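PDB 2IGS: DUF3218 domain-containing protein from Pseudomonas aeruginosa, which is of unknown function but belongs to a family (DUF3218) placed in the lysozyme clan, suggesting a distant lysozyme-like fold. Local coordinates for residues 5-8 with 9-12; 73-76 with 77-80; 141-144 with 145-148; 153-156 with 157-160. All coordinates share one frame; numbering follows the deposited sequence.

Contact 1: residues 5-8 with 9-12; sequences EINI and YQNP
An Asx motif at Asn7 shapes the loop just before helix 12-27, and Asn7 meets Tyr9, Gln10 and Asn11 within it. The Asn7 carboxamide oxygen faces two backbone amides. Gln10 N binds Asn7 OD1 at 3.1 Å, coming from above the carbonyl plane and not along a lone pair. Tyr9 N is a weak second donor to Asn7 OD1, at 3.0 Å and strongly bent. With CG between N and C of its own backbone, chi1 68° places the Asn7 amide beside the amides of Tyr9 and Gln10. The other end of that side chain is also held: Asn7 ND2 donates to Gln10 OE1 at 3.0 Å. This bond lies in the carbonyl plane of Gln10, and the two amide planes are nearly coplanar, 16° apart. The backbone closes through Asn11 N, 2.7 Å from Asn7 O, and Asn11 ND2 adds a weak bond to the same oxygen. The Asn11 amide rests against Ile6, with ND2 3.5 Å from Ile6 CB. Ile8 CG2 sits over one face of the Tyr9 ring, offset toward its rim, and Asn7 OD1 lies at the ring edge. Tyr9 packs on Ser66 and Leu69 of helix 63-82. A side-chain oxygen bonded to following amides, joined to a backbone bond four residues on, is the Asx motif that often precedes a helix.

Contact 2: residues 73-76 with 77-80; sequences IANG and VTIG
Asn75 and Ile79 lie one turn apart, and their side chains slant across each other. Asn75 CG is anti to its own N (chi1 -177°), which carries the amide along the helix side toward the next turn. There Asn75 ND2 comes 3.4 Å from Ile79 CD1, a polar group set beside a methyl. The Ile79 side chain leans back over the carbonyl of Asn75, with CG1 3.5 Å from Asn75 O. Thr78 meets Asn75 differently. The two side chains cross at about a right angle, with Asn75 OD1 and Thr78 OG1 3.9 Å apart. Thr78 OG1 is also 3.2 Å from Asn75 O.

All of this lies within helix 63-82, whose regular i to i+4 bonds tie the segments together. Ile79 N to Asn75 O, at 3.0 Å, is one of them. Val77 N, Thr78 N and Gly80 N bind Ile73 O, Ala74 O and Gly76 O likewise, the Thr78 bond being the longest and most bent. Methyls of the branched side chains lie against two of these carbonyls. Thr78 CG2 is 3.2 Å from Ala74 O, and Val77 CG2 is 3.4 Å from Ile73 O.

Ile79 is the buried residue here. It packs on Tyr20 and Phe23 of helix 12-27 and on Val90 and Ile95 of helix 87-113, two helices also joined by the disulfide Cys27-Cys91. Asn75 reaches Tyr20 as well. Val77 and Thr78 lie on the exposed side of the helix.

Contact 3: residues 141-144 with 145-148; sequences GISQ and ESGL
Ser143 and Ser146 face each other across a tight turn and share two bonds. Ser146 OG accepts from Ser143 N at 3.2 Å, with a fairly straight angle of 164°. Ser146 N donates to Ser143 O at 2.9 Å, approaching from well above the carbonyl plane. Ser143 OG takes the amide of Glu145, with Glu145 N 3.0 Å from it. The Ser143 hydroxyl stands between N and C of its own backbone (chi1 78°), which holds it over that amide.

The backbone bond closes a type I beta turn from Ser143 to Ser146. Glu145 N to Ser143 OG makes an ST turn; with the Ser146 N to Ser143 O bond it forms an ST motif. Both belong to the loop that leads from strand 132-134 into strand 148-150 of the small antiparallel sheet.

One water joins the two hydroxyls. It donates to Ser146 OG at 2.6 Å and is hydrogen-bonded to Ser143 OG at 2.7 Å. Ser146 OG also gives its own proton to Ser135 O, so this buried oxygen has three partners, two donors and one acceptor. Ile142 CG2 lies 3.8 Å from Ser146 OG. Glu145 turns its carboxylate away from the turn. OE1 forms a salt bridge with Arg157 and a long, weak ion pair with Arg184. A bound acetic acid molecule, probably from the crystallisation liquor, lies about 4 Å from the Glu145 side chain.

Contact 4: residues 153-156 with 157-160; sequences GVNL and RTLT
Directly after strand 154-155 the backbone curls through near-helical angles at Leu156 and Arg157, and Leu159 N returns to Asn155 O at 3.1 Å in a weak bond. Thr158 N makes a second weak bond to Asn155 O, and Leu159 N a third to Leu156 O.

The Asn155 side chain follows the same path. With CG anti to the backbone N (chi1 -160°), OD1 reaches over the turn and lies 3.3 Å from Thr158 N, again a weak bond. Asn155 OD1 also touches the side of Thr158, 3.4 Å from its CB, and rests 3.5 Å from Arg157 CB. Side-chain and backbone oxygens of Asn155 thus share the same amide, in a loose version of an Asx motif. The nitrogen end of the Asn155 side chain is held across the subunit boundary. Asn155 ND2 is hydrogen-bonded to Ser139 OG of a second subunit, whose Ala138 also packs on Thr158.

On the apolar side, Leu156 and Leu159 run side by side and point the same way. Their methyls meet, Leu156 CD2 to Leu159 CD2, at 4.1 Å. The end of Arg157 turns away to Glu145.

The turn joins strand 154-155, outermost within this chain, to helix 161-165. Leu156 lies on Leu148 and Val150 of strand 148-150, Leu159 meets Met167, and Val154 packs against helix 203-216.

In the fold
Contacts 1 and 2 lie on one side of the chain's centre, contacts 3 and 4 on the other. Contact 4 is buried; the other three are surface contacts. Contacts 1 and 2 touch through Ile8 CD1 and Ile73 CG1, 4.1 Å apart: contact 1 is a loop packed on helix 63-82, and contact 2 is part of that helix. Contacts 3 and 4 lie in and beside the small sheet. A probable backbone hydrogen bond, Leu156 N to Leu148 O, and the Glu145-Arg157 salt bridge connect them. Side-chain oxygens accept backbone amides in contacts 1, 3 and 4. Contact 2 instead relies on regular helix bonds. Contact 3 carries the bridging water, and contact 4 a hydrogen bond to a second subunit.

Contact 1: residues 5-8 with 9-12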
ATOM      1  N   GLU F   5      23.145  32.735 -39.046  1.00 32.09           N
ATOM      2  CA  GLU F   5      24.321  32.191 -38.320  1.00 30.71           C
ATOM      3  C   GLU F   5      24.015  30.815 -37.719  1.00 29.67           C
ATOM      4  O   GLU F   5      24.403  30.489 -36.599  1.00 29.65           O
ATOM      5  CB  GLU F   5      24.818  33.166 -37.255  1.00 31.02           C
ATOM      6  CG  GLU F   5      25.384  34.477 -37.821  1.00 31.30           C
ATOM      7  CD  GLU F   5      26.914  34.512 -37.912  1.00 32.15           C
ATOM      8  OE1 GLU F   5      27.562  33.450 -37.734  1.00 32.02           O
ATOM      9  OE2 GLU F   5      27.467  35.620 -38.168  1.00 33.44           O
ATOM     10  N   ILE F   6      23.314  30.019 -38.509  1.00 27.72           N
ATOM     11  CA  ILE F   6      22.919  28.677 -38.159  1.00 26.00           C
ATOM     12  C   ILE F   6      23.513  27.749 -39.196  1.00 24.93           C
ATOM     13  O   ILE F   6      23.954  28.184 -40.263  1.00 24.68           O
ATOM     14  CB  ILE F   6      21.371  28.532 -38.156  1.00 26.15           C
ATOM     15  CG1 ILE F   6      20.771  28.906 -39.525  1.00 25.99           C
ATOM     16  CG2 ILE F   6      20.768  29.378 -37.036  1.00 25.81           C
ATOM     17  CD1 ILE F   6      19.359  28.438 -39.746  1.00 25.45           C
ATOM     18  N   ASN F   7      23.513  26.461 -38.892  1.00 24.08           N
ATOM     19  CA  ASN F   7      23.862  25.448 -39.879  1.00 22.25           C
ATOM     20  C   ASN F   7      23.032  24.194 -39.639  1.00 22.06           C
ATOM     21  O   ASN F   7      22.511  24.001 -38.543  1.00 21.47           O
ATOM     22  CB  ASN F   7      25.362  25.164 -39.832  1.00 22.07           C
ATOM     23  CG  ASN F   7      25.792  24.470 -38.553  1.00 20.39           C
ATOM     24  OD1 ASN F   7      25.555  23.300 -38.380  1.00 21.81           O
ATOM     25  ND2 ASN F   7      26.482  25.186 -37.686  1.00 21.71           N
ATOM     26  N   ILE F   8      22.949  23.341 -40.658  1.00 21.19           N
ATOM     27  CA  ILE F   8      22.115  22.161 -40.637  1.00 20.15           C
ATOM     28  C   ILE F   8      22.493  21.102 -39.593  1.00 19.08           C
ATOM     29  O   ILE F   8      21.630  20.376 -39.144  1.00 17.82           O
ATOM     30  CB  ILE F   8      21.993  21.508 -42.051  1.00 20.55           C
ATOM     31  CG1 ILE F   8      20.728  20.621 -42.095  1.00 21.59           C
ATOM     32  CG2 ILE F   8      23.315  20.798 -42.447  1.00 20.47           C
ATOM     33  CD1 ILE F   8      20.352  20.017 -43.449  1.00 20.13           C
ATOM     34  N   TYR F   9      23.764  21.013 -39.205  1.00 18.82           N
ATOM     35  CA  TYR F   9      24.166  20.014 -38.192  1.00 18.46           C
ATOM     36  C   TYR F   9      23.683  20.392 -36.783  1.00 18.67           C
ATOM     37  O   TYR F   9      23.231  19.528 -36.039  1.00 18.39           O
ATOM     38  CB  TYR F   9      25.679  19.824 -38.126  1.00 18.09           C
ATOM     39  CG  TYR F   9      26.365  19.426 -39.402  1.00 17.58           C
ATOM     40  CD1 TYR F   9      26.456  18.084 -39.772  1.00 17.43           C
ATOM     41  CD2 TYR F   9      26.950  20.390 -40.230  1.00 17.74           C
ATOM     42  CE1 TYR F   9      27.105  17.706 -40.947  1.00 18.86           C
ATOM     43  CE2 TYR F   9      27.608  20.026 -41.408  1.00 18.64           C
ATOM     44  CZ  TYR F   9      27.666  18.671 -41.757  1.00 17.93           C
ATOM     45  OH  TYR F   9      28.309  18.278 -42.896  1.00 18.49           O
ATOM     46  N   GLN F  10      23.783  21.679 -36.446  1.00 18.59           N
ATOM     47  CA  GLN F  10      23.447  22.184 -35.118  1.00 19.69           C
ATOM     48  C   GLN F  10      22.020  22.722 -35.039  1.00 19.55           C
ATOM     49  O   GLN F  10      21.423  22.742 -33.975  1.00 19.47           O
ATOM     50  CB  GLN F  10      24.444  23.286 -34.695  1.00 19.36           C
ATOM     51  CG  GLN F  10      25.886  22.780 -34.434  1.00 19.14           C
ATOM     52  CD  GLN F  10      26.817  23.877 -33.993  1.00 21.69           C
ATOM     53  OE1 GLN F  10      27.095  24.829 -34.744  1.00 23.44           O
ATOM     54  NE2 GLN F  10      27.313  23.765 -32.758  1.00 22.52           N
ATOM     55  N   ASN F  11      21.504  23.183 -36.175  1.00 19.99           N
ATOM     56  CA  ASN F  11      20.164  23.763 -36.269  1.00 19.97           C
ATOM     57  C   ASN F  11      19.401  23.068 -37.399  1.00 19.60           C
ATOM     58  O   ASN F  11      18.934  23.737 -38.314  1.00 20.47           O
ATOM     59  CB  ASN F  11      20.223  25.291 -36.539  1.00 19.41           C
ATOM     60  CG  ASN F  11      21.148  26.030 -35.589  1.00 19.92           C
ATOM     61  OD1 ASN F  11      20.711  26.571 -34.553  1.00 20.38           O
ATOM     62  ND2 ASN F  11      22.431  26.055 -35.922  1.00 15.16           N
ATOM     63  N   PRO F  12      19.253  21.723 -37.334  1.00 19.97           N
ATOM     64  CA  PRO F  12      18.614  21.030 -38.478  1.00 19.30           C
ATOM     65  C   PRO F  12      17.184  21.521 -38.645  1.00 19.29           C
ATOM     66  O   PRO F  12      16.697  21.583 -39.745  1.00 19.25           O
ATOM     67  CB  PRO F  12      18.608  19.567 -38.039  1.00 19.29           C
ATOM     68  CG  PRO F  12      18.721  19.625 -36.517  1.00 19.87           C
ATOM     69  CD  PRO F  12      19.581  20.787 -36.234  1.00 18.88           C
TER

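Contact 2: residues 73-76 with 77-80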
ATOM      1  N   ILE F  73      18.876  17.127 -47.890  1.00 22.53           N
ATOM      2  CA  ILE F  73      19.294  18.123 -48.875  1.00 22.16           C
ATOM      3  C   ILE F  73      18.975  17.631 -50.290  1.00 22.12           C
ATOM      4  O   ILE F  73      18.328  18.338 -51.070  1.00 22.33           O
ATOM      5  CB  ILE F  73      20.810  18.495 -48.690  1.00 22.37           C
ATOM      6  CG1 ILE F  73      21.020  19.302 -47.407  1.00 20.33           C
ATOM      7  CG2 ILE F  73      21.364  19.226 -49.921  1.00 23.04           C
ATOM      8  CD1 ILE F  73      22.484  19.436 -46.993  1.00 20.99           C
ATOM      9  N   ALA F  74      19.400  16.411 -50.607  1.00 22.03           N
ATOM     10  CA  ALA F  74      19.097  15.794 -51.903  1.00 22.38           C
ATOM     11  C   ALA F  74      17.592  15.734 -52.204  1.00 22.95           C
ATOM     12  O   ALA F  74      17.173  15.930 -53.346  1.00 23.73           O
ATOM     13  CB  ALA F  74      19.719  14.415 -52.005  1.00 21.67           C
ATOM     14  N   ASN F  75      16.780  15.481 -51.191  1.00 22.79           N
ATOM     15  CA  ASN F  75      15.340  15.458 -51.391  1.00 23.68           C
ATOM     16  C   ASN F  75      14.719  16.843 -51.665  1.00 23.90           C
ATOM     17  O   ASN F  75      13.783  16.972 -52.467  1.00 23.72           O
ATOM     18  CB  ASN F  75      14.647  14.788 -50.211  1.00 23.80           C
ATOM     19  CG  ASN F  75      13.155  14.686 -50.407  1.00 24.27           C
ATOM     20  OD1 ASN F  75      12.675  13.914 -51.234  1.00 25.00           O
ATOM     21  ND2 ASN F  75      12.411  15.494 -49.667  1.00 26.39           N
ATOM     22  N   GLY F  76      15.238  17.864 -50.991  1.00 23.90           N
ATOM     23  CA  GLY F  76      14.843  19.239 -51.251  1.00 24.53           C
ATOM     24  C   GLY F  76      15.146  19.633 -52.676  1.00 25.02           C
ATOM     25  O   GLY F  76      14.328  20.287 -53.317  1.00 25.76           O
ATOM     26  N   VAL F  77      16.323  19.231 -53.173  1.00 25.26           N
ATOM     27  CA  VAL F  77      16.667  19.418 -54.577  1.00 25.17           C
ATOM     28  C   VAL F  77      15.614  18.783 -55.502  1.00 25.53           C
ATOM     29  O   VAL F  77      15.177  19.417 -56.470  1.00 25.82           O
ATOM     30  CB  VAL F  77      18.107  18.920 -54.945  1.00 25.26           C
ATOM     31  CG1 VAL F  77      18.385  19.134 -56.446  1.00 24.33           C
ATOM     32  CG2 VAL F  77      19.177  19.641 -54.118  1.00 24.56           C
ATOM     33  N   THR F  78      15.192  17.556 -55.220  1.00 25.77           N
ATOM     34  CA  THR F  78      14.274  16.901 -56.155  1.00 26.62           C
ATOM     35  C   THR F  78      12.874  17.536 -56.136  1.00 26.88           C
ATOM     36  O   THR F  78      12.225  17.631 -57.180  1.00 27.00           O
ATOM     37  CB  THR F  78      14.254  15.349 -56.053  1.00 26.25           C
ATOM     38  OG1 THR F  78      13.435  14.934 -54.964  1.00 27.90           O
ATOM     39  CG2 THR F  78      15.653  14.797 -55.885  1.00 26.61           C
ATOM     40  N   ILE F  79      12.440  17.988 -54.958  1.00 27.75           N
ATOM     41  CA  ILE F  79      11.199  18.774 -54.805  1.00 28.49           C
ATOM     42  C   ILE F  79      11.230  20.097 -55.589  1.00 28.96           C
ATOM     43  O   ILE F  79      10.243  20.472 -56.231  1.00 28.99           O
ATOM     44  CB  ILE F  79      10.874  19.041 -53.328  1.00 28.69           C
ATOM     45  CG1 ILE F  79      10.343  17.764 -52.670  1.00 29.38           C
ATOM     46  CG2 ILE F  79       9.841  20.168 -53.188  1.00 29.23           C
ATOM     47  CD1 ILE F  79      10.409  17.809 -51.179  1.00 32.41           C
ATOM     48  N   GLY F  80      12.367  20.792 -55.551  1.00 29.44           N
ATOM     49  CA  GLY F  80      12.570  21.956 -56.399  1.00 29.71           C
ATOM     50  C   GLY F  80      12.249  21.641 -57.855  1.00 30.54           C
ATOM     51  O   GLY F  80      11.551  22.418 -58.529  1.00 30.36           O
TER

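Contact 3: residues 141-144 with 145-148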
ATOM      1  N   GLY F 141      13.639  -9.587 -25.480  1.00 26.02           N
ATOM      2  CA  GLY F 141      14.196 -10.380 -26.577  1.00 25.10           C
ATOM      3  C   GLY F 141      13.426 -10.129 -27.861  1.00 24.60           C
ATOM      4  O   GLY F 141      12.561  -9.249 -27.925  1.00 24.71           O
ATOM      5  N   ILE F 142      13.756 -10.895 -28.886  1.00 23.69           N
ATOM      6  CA  ILE F 142      13.017 -10.893 -30.124  1.00 22.90           C
ATOM      7  C   ILE F 142      12.482 -12.341 -30.274  1.00 22.95           C
ATOM      8  O   ILE F 142      13.197 -13.304 -30.023  1.00 22.05           O
ATOM      9  CB  ILE F 142      13.916 -10.400 -31.327  1.00 23.02           C
ATOM     10  CG1 ILE F 142      14.385  -8.947 -31.116  1.00 22.67           C
ATOM     11  CG2 ILE F 142      13.187 -10.546 -32.681  1.00 23.47           C
ATOM     12  CD1 ILE F 142      15.533  -8.465 -32.085  1.00 21.38           C
ATOM     13  N   SER F 143      11.201 -12.479 -30.595  1.00 23.61           N
ATOM     14  CA  SER F 143      10.587 -13.793 -30.842  1.00 24.36           C
ATOM     15  C   SER F 143       9.857 -13.688 -32.169  1.00 24.52           C
ATOM     16  O   SER F 143       9.811 -12.598 -32.743  1.00 23.48           O
ATOM     17  CB  SER F 143       9.594 -14.147 -29.739  1.00 24.50           C
ATOM     18  OG  SER F 143       8.373 -13.447 -29.945  1.00 25.08           O
ATOM     19  N   GLN F 144       9.272 -14.790 -32.649  1.00 24.68           N
ATOM     20  CA  GLN F 144       8.520 -14.731 -33.896  1.00 25.41           C
ATOM     21  C   GLN F 144       7.215 -13.989 -33.777  1.00 24.59           C
ATOM     22  O   GLN F 144       6.532 -13.820 -34.763  1.00 24.66           O
ATOM     23  CB  GLN F 144       8.308 -16.100 -34.578  1.00 25.76           C
ATOM     24  CG  GLN F 144       8.768 -17.339 -33.833  1.00 27.85           C
ATOM     25  CD  GLN F 144       8.959 -18.518 -34.787  1.00 28.28           C
ATOM     26  OE1 GLN F 144       8.483 -18.499 -35.933  1.00 34.12           O
ATOM     27  NE2 GLN F 144       9.653 -19.545 -34.324  1.00 31.38           N
ATOM     28  N   GLU F 145       6.877 -13.535 -32.575  1.00 24.29           N
ATOM     29  CA  GLU F 145       5.737 -12.644 -32.389  1.00 23.69           C
ATOM     30  C   GLU F 145       6.114 -11.191 -32.629  1.00 22.88           C
ATOM     31  O   GLU F 145       5.228 -10.356 -32.758  1.00 22.60           O
ATOM     32  CB  GLU F 145       5.136 -12.780 -30.985  1.00 24.29           C
ATOM     33  CG  GLU F 145       4.287 -14.032 -30.750  1.00 27.06           C
ATOM     34  CD  GLU F 145       3.054 -14.115 -31.640  1.00 31.34           C
ATOM     35  OE1 GLU F 145       2.632 -13.089 -32.209  1.00 34.43           O
ATOM     36  OE2 GLU F 145       2.488 -15.218 -31.770  1.00 35.02           O
ATOM     37  N   SER F 146       7.417 -10.893 -32.645  1.00 21.40           N
ATOM     38  CA  SER F 146       7.913  -9.541 -32.906  1.00 21.29           C
ATOM     39  C   SER F 146       7.619  -9.047 -34.319  1.00 21.13           C
ATOM     40  O   SER F 146       7.483  -9.842 -35.261  1.00 21.27           O
ATOM     41  CB  SER F 146       9.431  -9.457 -32.678  1.00 21.18           C
ATOM     42  OG  SER F 146       9.752  -9.697 -31.321  1.00 20.55           O
ATOM     43  N   GLY F 147       7.534  -7.725 -34.456  1.00 20.98           N
ATOM     44  CA  GLY F 147       7.363  -7.079 -35.745  1.00 19.50           C
ATOM     45  C   GLY F 147       8.276  -5.884 -35.850  1.00 19.68           C
ATOM     46  O   GLY F 147       9.375  -5.891 -35.321  1.00 19.72           O
ATOM     47  N   LEU F 148       7.796  -4.844 -36.517  1.00 19.75           N
ATOM     48  CA  LEU F 148       8.579  -3.657 -36.807  1.00 20.32           C
ATOM     49  C   LEU F 148       8.559  -2.636 -35.678  1.00 20.28           C
ATOM     50  O   LEU F 148       7.493  -2.225 -35.200  1.00 20.14           O
ATOM     51  CB  LEU F 148       8.007  -2.984 -38.063  1.00 20.08           C
ATOM     52  CG  LEU F 148       8.532  -3.281 -39.470  1.00 21.89           C
ATOM     53  CD1 LEU F 148       9.647  -4.284 -39.451  1.00 16.89           C
ATOM     54  CD2 LEU F 148       7.404  -3.665 -40.426  1.00 20.30           C
TER
HETATM   55  O   HOH W   1       8.167 -10.738 -29.541  1.00 33.53           O

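Contact 4: residues 153-156 with 157-160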
ATOM      1  N   GLY F 153      10.475   4.753 -31.065  1.00 23.13           N
ATOM      2  CA  GLY F 153       9.323   4.123 -30.418  1.00 22.85           C
ATOM      3  C   GLY F 153       8.039   3.908 -31.199  1.00 22.61           C
ATOM      4  O   GLY F 153       7.025   3.506 -30.593  1.00 23.24           O
ATOM      5  N   VAL F 154       8.048   4.135 -32.524  1.00 22.46           N
ATOM      6  CA  VAL F 154       6.864   3.769 -33.353  1.00 21.76           C
ATOM      7  C   VAL F 154       6.743   2.246 -33.545  1.00 22.23           C
ATOM      8  O   VAL F 154       7.290   1.656 -34.473  1.00 23.11           O
ATOM      9  CB  VAL F 154       6.770   4.526 -34.723  1.00 21.50           C
ATOM     10  CG1 VAL F 154       5.391   4.283 -35.392  1.00 18.73           C
ATOM     11  CG2 VAL F 154       7.001   5.988 -34.534  1.00 21.69           C
ATOM     12  N   ASN F 155       5.972   1.632 -32.666  1.00 22.25           N
ATOM     13  CA  ASN F 155       5.801   0.196 -32.633  1.00 21.71           C
ATOM     14  C   ASN F 155       4.657  -0.234 -33.538  1.00 21.34           C
ATOM     15  O   ASN F 155       3.479  -0.233 -33.145  1.00 20.84           O
ATOM     16  CB  ASN F 155       5.554  -0.252 -31.189  1.00 21.81           C
ATOM     17  CG  ASN F 155       5.838  -1.744 -30.980  1.00 22.63           C
ATOM     18  OD1 ASN F 155       5.566  -2.581 -31.852  1.00 23.35           O
ATOM     19  ND2 ASN F 155       6.387  -2.078 -29.823  1.00 21.02           N
ATOM     20  N   LEU F 156       5.016  -0.618 -34.755  1.00 21.05           N
ATOM     21  CA  LEU F 156       4.030  -0.921 -35.768  1.00 21.03           C
ATOM     22  C   LEU F 156       3.325  -2.262 -35.498  1.00 20.89           C
ATOM     23  O   LEU F 156       2.154  -2.411 -35.826  1.00 21.57           O
ATOM     24  CB  LEU F 156       4.680  -0.877 -37.168  1.00 20.42           C
ATOM     25  CG  LEU F 156       5.217   0.453 -37.710  1.00 19.32           C
ATOM     26  CD1 LEU F 156       5.779   0.244 -39.119  1.00 18.33           C
ATOM     27  CD2 LEU F 156       4.147   1.528 -37.729  1.00 18.08           C
ATOM     28  N   ARG F 157       4.051  -3.204 -34.897  1.00 20.86           N
ATOM     29  CA  ARG F 157       3.572  -4.547 -34.561  1.00 21.92           C
ATOM     30  C   ARG F 157       2.400  -4.491 -33.603  1.00 22.32           C
ATOM     31  O   ARG F 157       1.457  -5.275 -33.663  1.00 21.72           O
ATOM     32  CB  ARG F 157       4.694  -5.340 -33.888  1.00 22.13           C
ATOM     33  CG  ARG F 157       4.280  -6.692 -33.290  1.00 21.77           C
ATOM     34  CD  ARG F 157       3.921  -7.688 -34.378  1.00 25.10           C
ATOM     35  NE  ARG F 157       3.484  -8.971 -33.838  1.00 26.46           N
ATOM     36  CZ  ARG F 157       2.240  -9.230 -33.444  1.00 30.07           C
ATOM     37  NH1 ARG F 157       1.304  -8.288 -33.522  1.00 32.10           N
ATOM     38  NH2 ARG F 157       1.924 -10.423 -32.957  1.00 30.10           N
ATOM     39  N   THR F 158       2.485  -3.510 -32.730  1.00 22.46           N
ATOM     40  CA  THR F 158       1.617  -3.395 -31.617  1.00 22.58           C
ATOM     41  C   THR F 158       0.483  -2.397 -31.909  1.00 22.96           C
ATOM     42  O   THR F 158      -0.547  -2.389 -31.234  1.00 22.37           O
ATOM     43  CB  THR F 158       2.524  -3.015 -30.447  1.00 22.72           C
ATOM     44  OG1 THR F 158       2.573  -4.108 -29.521  1.00 24.13           O
ATOM     45  CG2 THR F 158       2.156  -1.716 -29.797  1.00 21.16           C
ATOM     46  N   LEU F 159       0.691  -1.567 -32.925  1.00 23.12           N
ATOM     47  CA  LEU F 159      -0.252  -0.531 -33.302  1.00 23.85           C
ATOM     48  C   LEU F 159      -1.570  -1.114 -33.808  1.00 24.66           C
ATOM     49  O   LEU F 159      -1.603  -2.054 -34.609  1.00 25.07           O
ATOM     50  CB  LEU F 159       0.392   0.379 -34.349  1.00 23.65           C
ATOM     51  CG  LEU F 159      -0.388   1.472 -35.045  1.00 22.67           C
ATOM     52  CD1 LEU F 159      -1.019   2.374 -34.024  1.00 22.95           C
ATOM     53  CD2 LEU F 159       0.588   2.215 -35.895  1.00 23.66           C
ATOM     54  N   THR F 160      -2.662  -0.549 -33.318  1.00 25.63           N
ATOM     55  CA  THR F 160      -4.002  -1.041 -33.623  1.00 26.17           C
ATOM     56  C   THR F 160      -4.466  -0.481 -34.979  1.00 27.29           C
ATOM     57  O   THR F 160      -4.179   0.691 -35.285  1.00 27.32           O
ATOM     58  CB  THR F 160      -4.943  -0.608 -32.484  1.00 26.05           C
ATOM     59  OG1 THR F 160      -4.742  -1.450 -31.336  1.00 25.78           O
ATOM     60  CG2 THR F 160      -6.374  -0.669 -32.899  1.00 27.65           C
TER